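Local coordinates for protein chitinase (PDB 5GZT) that probably cleaves chitin at internal beta-1,4 linkages, carrying two glycoside hydrolase family 18 regions with an immunoglobulin-like region between them, at residues B[562-565]-B[571-574]; B[599-604]-B[680-685]; B[803-808]-B[879-884]; B[809-814]-B[855-860]; B[1062-1067]-B[1080-1085]. All blocks are in the same frame, centred on the assembly; numbering follows the deposited sequence.

Contact 1: B[562-565]-B[571-574]; sequences IVYS and YINK
Ile562 and Tyr571 approach each other from opposite directions and meet at their far ends, the delta methyl of the isoleucine set against the phenolic corner of the tyrosine. Ile562 CD1 lies 3.6 Å from Tyr571 OH, with CZ and CE2 of the same ring close behind. The methyl gets there because the isoleucine chain is stretched beyond CG1 (chi2 169°), which carries CD1 across to the ring. A second, lighter meeting is made by Ile572 and Tyr564, whose side chains cross at about a right angle, with Ile572 CD1 4.1 Å from Tyr564 CE1. Tyr564 leaves its backbone pointing away, yet CG stands anti to the backbone N (chi1 -172°), and this brings the ring round to Ile572. The contact is made by van der Waals packing, and the hydroxyl of Tyr564 is bonded beyond it to Glu633. A type II turn from Tyr571 to Lys574, closed by the bond from Lys574 N to Tyr571 O at 3.0 Å, presents Tyr571 and Ile572 on consecutive positions. Helix 564-570, which begins in the first segment, leads to the second; its Leu567 touches both isoleucines. Ile562 belongs to strand 561-563 at the edge of a five-stranded antiparallel sheet, and Ile597 of strand 596-598 and Leu590 of strand 587-591 line the same small core, so the contact folds the helix exit back onto that sheet.

Contact 2: B[599-604]-B[680-685]; sequences YEDTAS and QGTLKP
Thr602 and Thr682 face each other across the boundary between a glycoside hydrolase region and the immunoglobulin-like region, their side chains crossing obliquely so that hydroxyl meets hydroxyl. Thr602 OG1 and Thr682 OG1 are hydrogen-bonded at 2.6 Å. Thr602 holds OG1 between its backbone N and carbonyl carbon (chi1 51°), which turns the oxygen toward the other domain, while Thr682 has its own OG1 beside the backbone N and its methyl anti to that N. The methyl is thereby laid along the same partner, with Thr682 CG2 3.5 Å from Thr602 OG1. Ala603 packs on the same threonine, its CB 3.8 Å from Thr682 CB. Glu745 is also hydrogen-bonded to Thr682 OG1, so this buried oxygen has partners in both regions. Behind the contact the helix start is held by Asp601: Ser604 N donates to Asp601 OD1 at 3.0 Å, nearly straight, and Asp601 N donates back to Ser604 OG at 3.0 Å. This reciprocal pair is a capping box, which fixes the first turn of helix 602-614 where it presents Thr602 and Ala603 to the immunoglobulin-like region.

Contact 3: B[803-808]-B[879-884]; sequences VVKISE and IAFMHQ. With PO4 (phosphate ion), chain D.
Val803 and Phe881 are the nearest CA pair, 6.8 Å apart, between strand 803-805 and helix 879-884, whose axes approach to 8.6 Å at an angle of 42°. Both belong to the (beta/alpha)8 barrel of a family 18 glycoside hydrolase: the helix is the end of 868-884, one of the outer helices, and the strand is the returning arm of a hairpin with barrel strand 790-799. The CG of Phe881 stands anti to the backbone N, which directs the ring toward the hairpin. Val803 CG1 sits over one face of that ring in a CH-pi contact, 4.1 Å from the ring centroid and 28° off the normal. Farther along the ring, Phe881 CE2 comes within 3.8 Å of Val804 C, and the aliphatic start of Lys805 passes it at right angles with CG 4.2 Å from CE2. The rest of the lysine is extended and carries NZ off to a salt bridge with Asp831. The Phe881 side chain also touches Ala796 of strand 790-799 and Phe834 of helix 830-843. On the far side of the helix a phosphate ion, probably from the crystallisation liquor, is held by Lys935, Tyr937 and His883, whose ND1 donates to phosphate O2 at 2.6 Å, the oxygen lying in the imidazole plane and the bond almost straight at 171°.

Contact 4: B[809-814]-B[855-860]; sequences DINWVN and GWAAEG. With FMT (formic acid), chain I.
Asn811 points toward Ala857 and crosses Glu859 at about a right angle without truly closing on either: Asn811 ND2 is 4.1 Å from Ala857 O, and Asn811 CB is 4.1 Å from Glu859 OE1. Its CG lies anti to the backbone N (chi1 -177°), which points the amide out of the short helix 810-813. The Asn811 amide and Glu859 carboxylate planes are turned 63° from each other. The firmer part of the contact is on the Ala857 side, where one water accepts from Asn811 ND2 at 2.8 Å while giving its protons to Asp809 OD2 at 2.7 Å and Ala857 O. A second accepts from Glu859 N at 3.0 Å and is weakly bonded to Asp809 OD2. Looser is the third bridge, from Asp809 OD1 at 2.6 Å to Glu859 OE1 at 3.3 Å, at the exposed glutamate carboxylate. A type II turn from Gly855 to Ala858 shapes the loop after barrel strand 848-854, and Asp809 caps the helix through a weak bond from Trp812 N. Gly860 N donates to O1 of a formic acid, probably from the crystallisation liquor. Asp809 OD1 and Glu859 OE1 are like charges 5.2 Å apart; the salt bridge of Asp809 OD2 to Arg797, and the water bridging the two carboxylates, probably ease the repulsion, and the segments are joined through solvent rather than by direct bonds.

Contact 5: B[1062-1067]-B[1080-1085]; sequences KGYTRY and PDANGG
Tyr1064 reaches Ala1082 with the last atoms of its side chain. Starting at CB, which leaves the backbone pointing away from the 1080-1085 loop, the chain turns at chi1 -77°, with CG anti to the carbonyl carbon, and this brings the far end of the ring back toward the loop. Along its length the side chain packs on Leu1077 and Asn1079 of strand 1074-1079, and the ring also meets that of Tyr1059. CZ is the first ring atom to touch the loop, 4.1 Å from Ala1082 CB, and at the tip Tyr1064 OH comes to 3.4 Å from the same methyl. The alanine CB points toward the tyrosine, so one small methyl receives the phenol end. Beside it the backbones come near each other more loosely, with Gly1063 O 4.1 Å from Pro1080 CD. A water lies within bonding distance of Gly1063 O at 2.9 Å and Asp1081 OD2 at 3.3 Å, but its two protons cannot serve every acceptor near it, so neither bond is certain. Strand 1065-1069 pairs with 1074-1079 and that strand in turn with 1086-1089, so the contact draws together the approach to the first strand and the loop of the second hairpin. Such an antiparallel sheet, set between the last two barrel strands, is consistent with the insertion domain of family 18 chitinases.

The five contacts fall into three groups along an elongated chain. Contacts 1 and 2 come first and are neighbours, centres 13 Å apart, touching where Tyr564 and Ile572 pack on Tyr599; contact 1 lies within the first family 18 region, and contact 2 joins that region to the immunoglobulin-like one. Contacts 3 and 4 belong to the second family 18 region, with centres 14 Å apart: strand 802-805 leads into helix 810-813, and both segments of contact 4 fall between those of contact 3. Contact 5, last in the chain, is in the same region but 36 Å from contact 4, centre to centre. Contacts 1 and 5 each adjoin an antiparallel sheet inserted late in its barrel.

Contact 1: B[562-565]-B[571-574]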
# COMPACT_ATOMS: atom_id res chain seq x y z
N ILE B 562 9.56 -4.20 20.42
CA ILE B 562 9.75 -2.77 20.67
C ILE B 562 9.45 -2.03 19.37
O ILE B 562 10.02 -2.35 18.35
CB ILE B 562 11.20 -2.49 21.12
CG1 ILE B 562 11.52 -3.21 22.39
CG2 ILE B 562 11.40 -0.99 21.35
CD1 ILE B 562 12.99 -3.23 22.79
N VAL B 563 8.57 -1.04 19.37
CA VAL B 563 8.10 -0.39 18.18
C VAL B 563 9.24 0.50 17.63
O VAL B 563 10.17 0.92 18.37
CB VAL B 563 6.80 0.39 18.41
CG1 VAL B 563 5.72 -0.51 19.08
CG2 VAL B 563 7.04 1.64 19.28
N TYR B 564 9.27 0.67 16.31
CA TYR B 564 10.39 1.39 15.67
C TYR B 564 10.63 2.80 16.26
O TYR B 564 11.74 3.22 16.39
CB TYR B 564 10.10 1.54 14.19
CG TYR B 564 11.23 2.10 13.34
CD1 TYR B 564 12.44 1.39 13.18
CD2 TYR B 564 11.13 3.37 12.78
CE1 TYR B 564 13.47 1.93 12.41
CE2 TYR B 564 12.14 3.89 11.98
CZ TYR B 564 13.32 3.18 11.77
OH TYR B 564 14.33 3.67 10.98
N SER B 565 9.58 3.58 16.51
CA SER B 565 9.76 4.93 17.09
C SER B 565 10.55 4.91 18.38
O SER B 565 11.39 5.77 18.60
CB SER B 565 8.42 5.60 17.33
OG SER B 565 7.57 4.78 18.14
N TYR B 571 17.30 3.45 21.24
CA TYR B 571 18.14 2.23 21.05
C TYR B 571 19.14 2.27 19.88
O TYR B 571 20.26 1.77 20.00
CB TYR B 571 17.25 1.03 20.85
CG TYR B 571 16.51 0.51 22.05
CD1 TYR B 571 15.36 1.14 22.48
CD2 TYR B 571 16.91 -0.64 22.69
CE1 TYR B 571 14.66 0.66 23.59
CE2 TYR B 571 16.21 -1.15 23.82
CZ TYR B 571 15.06 -0.51 24.22
OH TYR B 571 14.31 -0.99 25.29
N ILE B 572 18.71 2.73 18.71
CA ILE B 572 19.57 2.49 17.51
C ILE B 572 20.82 3.40 17.64
O ILE B 572 20.73 4.64 17.57
CB ILE B 572 18.87 2.76 16.18
CG1 ILE B 572 17.65 1.91 15.99
CG2 ILE B 572 19.87 2.49 15.02
CD1 ILE B 572 16.70 2.36 14.85
N ASN B 573 21.95 2.77 17.88
CA ASN B 573 23.22 3.40 18.15
C ASN B 573 23.14 4.29 19.40
O ASN B 573 23.82 5.31 19.47
CB ASN B 573 23.76 4.14 16.90
CG ASN B 573 25.22 4.52 17.02
OD1 ASN B 573 26.02 3.80 17.63
ND2 ASN B 573 25.60 5.68 16.44
N LYS B 574 22.30 3.90 20.36
CA LYS B 574 22.12 4.63 21.65
C LYS B 574 22.18 3.64 22.82
O LYS B 574 21.88 2.43 22.67
CB LYS B 574 20.78 5.34 21.70
CG LYS B 574 20.68 6.46 20.69
CD LYS B 574 19.32 7.03 20.56
CE LYS B 574 19.38 8.23 19.67
NZ LYS B 574 18.08 8.83 19.46

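Contact 2: B[599-604]-B[680-685]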
# COMPACT_ATOMS: atom_id res chain seq x y z
N TYR B 599 14.97 -5.97 13.56
CA TYR B 599 14.07 -4.92 13.16
C TYR B 599 14.17 -4.62 11.66
O TYR B 599 14.86 -5.34 10.91
CB TYR B 599 14.28 -3.65 14.07
CG TYR B 599 15.52 -2.80 13.79
CD1 TYR B 599 16.77 -3.21 14.24
CD2 TYR B 599 15.44 -1.53 13.19
CE1 TYR B 599 17.92 -2.50 14.01
CE2 TYR B 599 16.59 -0.77 13.04
CZ TYR B 599 17.82 -1.29 13.45
OH TYR B 599 18.96 -0.59 13.27
N GLU B 600 13.38 -3.64 11.24
CA GLU B 600 13.19 -3.23 9.88
C GLU B 600 13.55 -1.70 9.93
O GLU B 600 13.08 -0.99 10.80
CB GLU B 600 11.73 -3.27 9.60
CG GLU B 600 11.36 -2.95 8.18
CD GLU B 600 11.32 -4.21 7.27
OE1 GLU B 600 12.38 -4.63 6.80
OE2 GLU B 600 10.23 -4.77 7.01
N ASP B 601 14.35 -1.22 8.98
CA ASP B 601 14.81 0.19 8.96
C ASP B 601 14.76 0.66 7.51
O ASP B 601 14.10 0.03 6.65
CB ASP B 601 16.19 0.31 9.63
CG ASP B 601 17.36 -0.15 8.77
OD1 ASP B 601 17.11 -0.78 7.68
OD2 ASP B 601 18.56 0.02 9.23
N THR B 602 15.46 1.77 7.24
CA THR B 602 15.41 2.40 6.02
C THR B 602 16.05 1.52 4.96
O THR B 602 15.61 1.54 3.77
CB THR B 602 16.07 3.76 6.08
OG1 THR B 602 17.33 3.65 6.66
CG2 THR B 602 15.25 4.71 6.92
N ALA B 603 17.14 0.89 5.32
CA ALA B 603 17.84 0.03 4.37
C ALA B 603 17.07 -1.28 4.01
O ALA B 603 16.99 -1.65 2.83
CB ALA B 603 19.25 -0.31 4.89
N SER B 604 16.52 -1.97 5.01
CA SER B 604 15.77 -3.20 4.79
C SER B 604 14.50 -2.86 4.01
O SER B 604 14.15 -3.65 3.09
CB SER B 604 15.48 -4.01 6.07
OG SER B 604 14.52 -3.39 6.89
N GLN B 680 18.02 10.27 2.97
CA GLN B 680 17.76 9.26 1.94
C GLN B 680 19.02 8.44 1.84
O GLN B 680 20.09 9.01 1.70
CB GLN B 680 17.31 9.93 0.64
CG GLN B 680 17.13 8.93 -0.47
CD GLN B 680 16.28 9.43 -1.63
OE1 GLN B 680 16.81 9.98 -2.61
NE2 GLN B 680 14.97 9.17 -1.55
N GLY B 681 18.92 7.10 1.98
CA GLY B 681 20.11 6.26 2.08
C GLY B 681 20.42 5.96 3.53
O GLY B 681 20.04 6.75 4.41
N THR B 682 21.17 4.89 3.77
CA THR B 682 21.48 4.41 5.09
C THR B 682 22.94 4.13 5.18
O THR B 682 23.41 3.22 4.53
CB THR B 682 20.64 3.14 5.39
OG1 THR B 682 19.25 3.36 4.99
CG2 THR B 682 20.74 2.79 6.81
N LEU B 683 23.67 4.84 6.06
CA LEU B 683 25.07 4.58 6.24
C LEU B 683 25.31 3.12 6.71
O LEU B 683 24.54 2.56 7.49
CB LEU B 683 25.74 5.50 7.27
CG LEU B 683 25.63 7.02 7.08
CD1 LEU B 683 26.20 7.72 8.29
CD2 LEU B 683 26.38 7.37 5.80
N LYS B 684 26.41 2.55 6.22
CA LYS B 684 27.05 1.42 6.88
C LYS B 684 27.20 1.76 8.37
O LYS B 684 27.50 2.93 8.75
CB LYS B 684 28.42 1.16 6.29
CG LYS B 684 28.38 0.70 4.81
CD LYS B 684 29.79 0.51 4.23
CE LYS B 684 30.42 1.81 3.88
NZ LYS B 684 31.90 1.80 3.58
N PRO B 685 27.09 0.77 9.21
CA PRO B 685 27.25 1.05 10.62
C PRO B 685 28.57 1.75 10.95
O PRO B 685 28.61 2.56 11.90
CB PRO B 685 27.12 -0.34 11.28
CG PRO B 685 26.29 -1.11 10.31
CD PRO B 685 26.56 -0.59 8.94

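Contact 3: B[803-808]-B[879-884]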
# COMPACT_ATOMS: atom_id res chain seq x y z
N VAL B 803 17.70 56.57 -6.50
CA VAL B 803 17.29 56.17 -5.21
C VAL B 803 16.93 57.42 -4.42
O VAL B 803 17.73 58.36 -4.36
CB VAL B 803 18.41 55.37 -4.53
CG1 VAL B 803 18.06 55.12 -3.08
CG2 VAL B 803 18.60 54.08 -5.27
N VAL B 804 15.75 57.40 -3.81
CA VAL B 804 15.16 58.59 -3.15
C VAL B 804 14.58 58.20 -1.81
O VAL B 804 14.48 57.03 -1.49
CB VAL B 804 14.07 59.18 -4.01
CG1 VAL B 804 14.66 59.58 -5.34
CG2 VAL B 804 12.95 58.20 -4.22
N LYS B 805 14.34 59.20 -0.97
CA LYS B 805 13.62 58.95 0.27
C LYS B 805 12.20 58.52 0.01
O LYS B 805 11.61 58.87 -1.05
CB LYS B 805 13.60 60.18 1.13
CG LYS B 805 14.95 60.61 1.67
CD LYS B 805 14.89 62.06 2.25
CE LYS B 805 16.14 62.39 3.04
NZ LYS B 805 16.21 63.85 3.43
N ILE B 806 11.64 57.76 0.96
CA ILE B 806 10.30 57.15 0.79
C ILE B 806 9.21 58.20 0.60
O ILE B 806 8.21 57.92 -0.06
CB ILE B 806 9.95 56.23 2.00
CG1 ILE B 806 8.80 55.31 1.62
CG2 ILE B 806 9.68 57.03 3.27
CD1 ILE B 806 8.61 54.13 2.54
N SER B 807 9.44 59.39 1.15
CA SER B 807 8.50 60.51 0.93
C SER B 807 8.37 60.96 -0.54
O SER B 807 7.49 61.70 -0.83
CB SER B 807 8.83 61.69 1.83
OG SER B 807 10.13 62.17 1.64
N GLU B 808 9.23 60.47 -1.44
CA GLU B 808 9.15 60.77 -2.84
C GLU B 808 8.43 59.74 -3.64
O GLU B 808 8.23 59.92 -4.85
CB GLU B 808 10.52 60.98 -3.41
CG GLU B 808 11.30 62.06 -2.72
CD GLU B 808 10.78 63.45 -3.08
OE1 GLU B 808 9.94 63.58 -4.01
OE2 GLU B 808 11.16 64.39 -2.39
N ILE B 879 24.51 54.03 -4.30
CA ILE B 879 25.76 54.30 -3.60
C ILE B 879 25.86 55.73 -3.12
O ILE B 879 26.38 56.01 -2.02
CB ILE B 879 26.95 53.83 -4.50
CG1 ILE B 879 27.09 52.33 -4.29
CG2 ILE B 879 28.22 54.64 -4.29
CD1 ILE B 879 27.80 51.67 -5.37
N ALA B 880 25.42 56.67 -3.95
CA ALA B 880 25.46 58.08 -3.49
C ALA B 880 24.56 58.25 -2.25
O ALA B 880 24.92 58.93 -1.26
CB ALA B 880 25.05 59.09 -4.63
N PHE B 881 23.39 57.58 -2.27
CA PHE B 881 22.47 57.67 -1.14
C PHE B 881 23.14 57.05 0.15
O PHE B 881 23.06 57.58 1.23
CB PHE B 881 21.18 56.95 -1.53
CG PHE B 881 20.03 57.15 -0.56
CD1 PHE B 881 19.96 56.40 0.60
CD2 PHE B 881 19.01 58.07 -0.85
CE1 PHE B 881 18.95 56.58 1.47
CE2 PHE B 881 17.95 58.23 0.01
CZ PHE B 881 17.91 57.46 1.17
N MET B 882 23.79 55.93 -0.05
CA MET B 882 24.49 55.22 1.01
C MET B 882 25.49 56.13 1.72
O MET B 882 25.43 56.31 2.96
CB MET B 882 25.11 53.92 0.46
CG MET B 882 25.84 53.05 1.53
SD MET B 882 26.86 51.78 0.71
CE MET B 882 28.23 52.79 0.28
N HIS B 883 26.37 56.71 0.96
CA HIS B 883 27.35 57.64 1.52
C HIS B 883 26.73 58.91 2.11
O HIS B 883 27.14 59.36 3.15
CB HIS B 883 28.37 58.09 0.44
CG HIS B 883 29.32 57.02 0.02
ND1 HIS B 883 30.13 56.39 0.93
CD2 HIS B 883 29.70 56.56 -1.21
CE1 HIS B 883 30.91 55.54 0.30
NE2 HIS B 883 30.64 55.58 -0.98
N GLN B 884 25.79 59.49 1.39
CA GLN B 884 25.23 60.74 1.84
C GLN B 884 24.61 60.61 3.26
O GLN B 884 24.87 61.43 4.11
CB GLN B 884 24.08 61.13 0.91
CG GLN B 884 23.45 62.41 1.41
CD GLN B 884 22.55 63.12 0.38
OE1 GLN B 884 22.14 62.56 -0.66
NE2 GLN B 884 22.23 64.39 0.69
P PO4 D . 29.85 55.98 4.53
O1 PO4 D . 28.56 55.49 3.86
O2 PO4 D . 30.37 56.90 3.50
O3 PO4 D . 29.47 56.60 5.78
O4 PO4 D . 30.86 54.83 4.72

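Contact 4: B[809-814]-B[855-860]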
# COMPACT_ATOMS: atom_id res chain seq x y z
N ASP B 809 8.01 58.66 -3.01
CA ASP B 809 7.15 57.66 -3.67
C ASP B 809 5.68 58.11 -3.44
O ASP B 809 5.19 58.03 -2.34
CB ASP B 809 7.38 56.31 -3.00
CG ASP B 809 6.54 55.21 -3.52
OD1 ASP B 809 5.58 55.43 -4.32
OD2 ASP B 809 6.85 54.05 -3.16
N ILE B 810 5.03 58.64 -4.47
CA ILE B 810 3.71 59.25 -4.32
C ILE B 810 2.70 58.14 -4.23
O ILE B 810 1.71 58.27 -3.54
CB ILE B 810 3.45 60.24 -5.47
CG1 ILE B 810 4.55 61.27 -5.49
CG2 ILE B 810 2.10 60.94 -5.33
CD1 ILE B 810 4.76 62.07 -4.21
N ASN B 811 2.95 56.99 -4.84
CA ASN B 811 2.07 55.87 -4.58
C ASN B 811 1.93 55.58 -3.06
O ASN B 811 0.83 55.30 -2.53
CB ASN B 811 2.54 54.64 -5.36
CG ASN B 811 1.62 53.40 -5.21
OD1 ASN B 811 0.45 53.45 -5.56
ND2 ASN B 811 2.17 52.30 -4.72
N TRP B 812 3.05 55.64 -2.34
CA TRP B 812 3.06 55.32 -0.95
C TRP B 812 2.49 56.51 -0.16
O TRP B 812 1.72 56.27 0.80
CB TRP B 812 4.47 54.99 -0.47
CG TRP B 812 4.61 54.79 1.00
CD1 TRP B 812 4.38 53.61 1.67
CD2 TRP B 812 5.06 55.72 1.97
NE1 TRP B 812 4.68 53.78 2.99
CE2 TRP B 812 5.11 55.05 3.20
CE3 TRP B 812 5.50 57.03 1.91
CZ2 TRP B 812 5.48 55.67 4.36
CZ3 TRP B 812 5.91 57.64 3.07
CH2 TRP B 812 5.88 56.98 4.28
N VAL B 813 2.91 57.75 -0.51
CA VAL B 813 2.50 58.93 0.24
C VAL B 813 0.96 59.01 0.25
O VAL B 813 0.36 59.22 1.30
CB VAL B 813 3.08 60.20 -0.38
CG1 VAL B 813 2.35 61.45 0.11
CG2 VAL B 813 4.59 60.34 -0.07
N ASN B 814 0.36 58.78 -0.92
CA ASN B 814 -1.10 58.81 -1.10
C ASN B 814 -1.80 57.49 -1.02
O ASN B 814 -2.94 57.41 -1.47
CB ASN B 814 -1.46 59.49 -2.44
CG ASN B 814 -1.10 60.93 -2.44
OD1 ASN B 814 -0.76 61.50 -1.39
ND2 ASN B 814 -1.11 61.52 -3.61
N GLY B 855 10.89 47.22 -0.90
CA GLY B 855 9.81 46.82 -0.01
C GLY B 855 8.53 46.65 -0.78
O GLY B 855 8.50 46.69 -2.04
N TRP B 856 7.46 46.48 -0.03
CA TRP B 856 6.14 46.07 -0.56
C TRP B 856 5.62 47.18 -1.47
O TRP B 856 5.65 48.33 -1.11
CB TRP B 856 5.14 45.85 0.58
CG TRP B 856 3.78 45.56 0.02
CD1 TRP B 856 2.71 46.45 -0.09
CD2 TRP B 856 3.38 44.38 -0.66
NE1 TRP B 856 1.70 45.87 -0.78
CE2 TRP B 856 2.06 44.59 -1.13
CE3 TRP B 856 4.00 43.15 -0.90
CZ2 TRP B 856 1.32 43.60 -1.81
CZ3 TRP B 856 3.31 42.17 -1.57
CH2 TRP B 856 1.95 42.39 -2.02
N ALA B 857 5.20 46.81 -2.67
CA ALA B 857 4.68 47.75 -3.71
C ALA B 857 5.70 48.72 -4.22
O ALA B 857 5.32 49.65 -4.88
CB ALA B 857 3.44 48.52 -3.22
N ALA B 858 7.00 48.53 -3.94
CA ALA B 858 7.99 49.53 -4.30
C ALA B 858 8.32 49.26 -5.75
O ALA B 858 8.71 48.11 -6.16
CB ALA B 858 9.21 49.46 -3.44
N GLU B 859 8.19 50.31 -6.54
CA GLU B 859 8.42 50.25 -8.03
C GLU B 859 9.82 50.55 -8.46
O GLU B 859 10.62 51.05 -7.70
CB GLU B 859 7.40 51.19 -8.73
CG GLU B 859 5.97 50.81 -8.26
CD GLU B 859 4.77 51.44 -9.01
OE1 GLU B 859 4.26 52.44 -8.36
OE2 GLU B 859 4.34 50.86 -10.14
N GLY B 860 10.12 50.26 -9.71
CA GLY B 860 11.37 50.65 -10.31
C GLY B 860 12.41 49.59 -10.58
O GLY B 860 13.28 49.80 -11.42
C FMT I . 9.06 49.68 -12.71
O1 FMT I . 8.22 49.49 -11.77
O2 FMT I . 10.12 48.85 -13.02
O HOH W 1 4.81 52.35 -3.65
O HOH W 2 7.64 53.05 -5.35
O HOH W 3 5.22 55.20 -6.87

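Contact 5: B[1062-1067]-B[1080-1085]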
# COMPACT_ATOMS: atom_id res chain seq x y z
N LYS B 1062 -7.98 38.02 27.11
CA LYS B 1062 -9.21 38.69 26.75
C LYS B 1062 -10.02 37.66 26.07
O LYS B 1062 -10.57 37.90 25.00
CB LYS B 1062 -8.97 39.84 25.79
CG LYS B 1062 -9.23 41.19 26.38
CD LYS B 1062 -8.15 41.61 27.35
CE LYS B 1062 -8.05 43.13 27.21
NZ LYS B 1062 -7.01 43.65 28.13
N GLY B 1063 -10.09 36.49 26.67
CA GLY B 1063 -10.87 35.40 26.10
C GLY B 1063 -10.10 34.60 25.08
O GLY B 1063 -10.69 33.72 24.45
N TYR B 1064 -8.80 34.89 24.92
CA TYR B 1064 -7.94 34.15 24.01
C TYR B 1064 -7.14 33.28 24.93
O TYR B 1064 -6.57 33.75 25.93
CB TYR B 1064 -7.01 35.09 23.16
CG TYR B 1064 -7.76 35.74 22.03
CD1 TYR B 1064 -7.91 35.08 20.80
CD2 TYR B 1064 -8.38 37.00 22.18
CE1 TYR B 1064 -8.64 35.65 19.75
CE2 TYR B 1064 -9.08 37.58 21.13
CZ TYR B 1064 -9.24 36.91 19.93
OH TYR B 1064 -10.01 37.48 18.92
N THR B 1065 -7.06 32.01 24.55
CA THR B 1065 -6.11 31.08 25.17
C THR B 1065 -4.94 30.78 24.21
O THR B 1065 -5.14 30.59 22.98
CB THR B 1065 -6.81 29.76 25.58
OG1 THR B 1065 -8.05 30.08 26.25
CG2 THR B 1065 -5.91 28.91 26.47
N ARG B 1066 -3.74 30.73 24.80
CA ARG B 1066 -2.49 30.45 24.10
C ARG B 1066 -2.32 28.95 24.04
O ARG B 1066 -2.33 28.30 25.04
CB ARG B 1066 -1.28 31.06 24.81
CG ARG B 1066 0.04 30.68 24.09
CD ARG B 1066 1.26 31.26 24.78
NE ARG B 1066 2.54 30.98 24.10
CZ ARG B 1066 3.23 29.83 24.16
NH1 ARG B 1066 2.74 28.72 24.77
NH2 ARG B 1066 4.41 29.73 23.55
N TYR B 1067 -2.20 28.41 22.84
CA TYR B 1067 -1.84 27.02 22.60
C TYR B 1067 -0.43 26.92 21.92
O TYR B 1067 0.17 27.94 21.52
CB TYR B 1067 -2.93 26.37 21.74
CG TYR B 1067 -4.30 26.37 22.45
CD1 TYR B 1067 -4.55 25.50 23.55
CD2 TYR B 1067 -5.29 27.29 22.09
CE1 TYR B 1067 -5.79 25.55 24.21
CE2 TYR B 1067 -6.53 27.31 22.71
CZ TYR B 1067 -6.78 26.43 23.76
OH TYR B 1067 -8.00 26.49 24.34
N PRO B 1080 -13.09 31.15 21.37
CA PRO B 1080 -14.35 30.65 20.76
C PRO B 1080 -15.42 31.77 20.62
O PRO B 1080 -16.25 31.77 19.66
CB PRO B 1080 -14.79 29.53 21.72
CG PRO B 1080 -13.91 29.59 22.94
CD PRO B 1080 -12.87 30.68 22.75
N ASP B 1081 -15.34 32.76 21.50
CA ASP B 1081 -16.37 33.78 21.56
C ASP B 1081 -16.22 35.01 20.66
O ASP B 1081 -17.19 35.75 20.49
CB ASP B 1081 -16.52 34.21 23.03
CG ASP B 1081 -16.86 33.02 23.94
OD1 ASP B 1081 -17.52 32.04 23.48
OD2 ASP B 1081 -16.42 33.04 25.10
N ALA B 1082 -15.05 35.23 20.06
CA ALA B 1082 -14.74 36.57 19.53
C ALA B 1082 -15.53 36.94 18.29
O ALA B 1082 -16.24 37.96 18.31
CB ALA B 1082 -13.26 36.75 19.31
N ASN B 1083 -15.44 36.16 17.22
CA ASN B 1083 -16.22 36.48 16.00
C ASN B 1083 -16.50 35.20 15.31
O ASN B 1083 -15.97 34.91 14.25
CB ASN B 1083 -15.47 37.39 15.02
CG ASN B 1083 -15.74 38.84 15.26
OD1 ASN B 1083 -16.77 39.35 14.85
ND2 ASN B 1083 -14.82 39.52 15.90
N GLY B 1084 -17.31 34.39 15.96
CA GLY B 1084 -17.64 33.06 15.43
C GLY B 1084 -16.56 32.03 15.71
O GLY B 1084 -16.64 30.88 15.16
N GLY B 1085 -15.63 32.42 16.61
CA GLY B 1085 -14.31 31.76 16.78
C GLY B 1085 -13.15 32.46 16.03
O GLY B 1085 -13.16 32.49 14.81
O HOH W 4 -13.20 33.03 25.68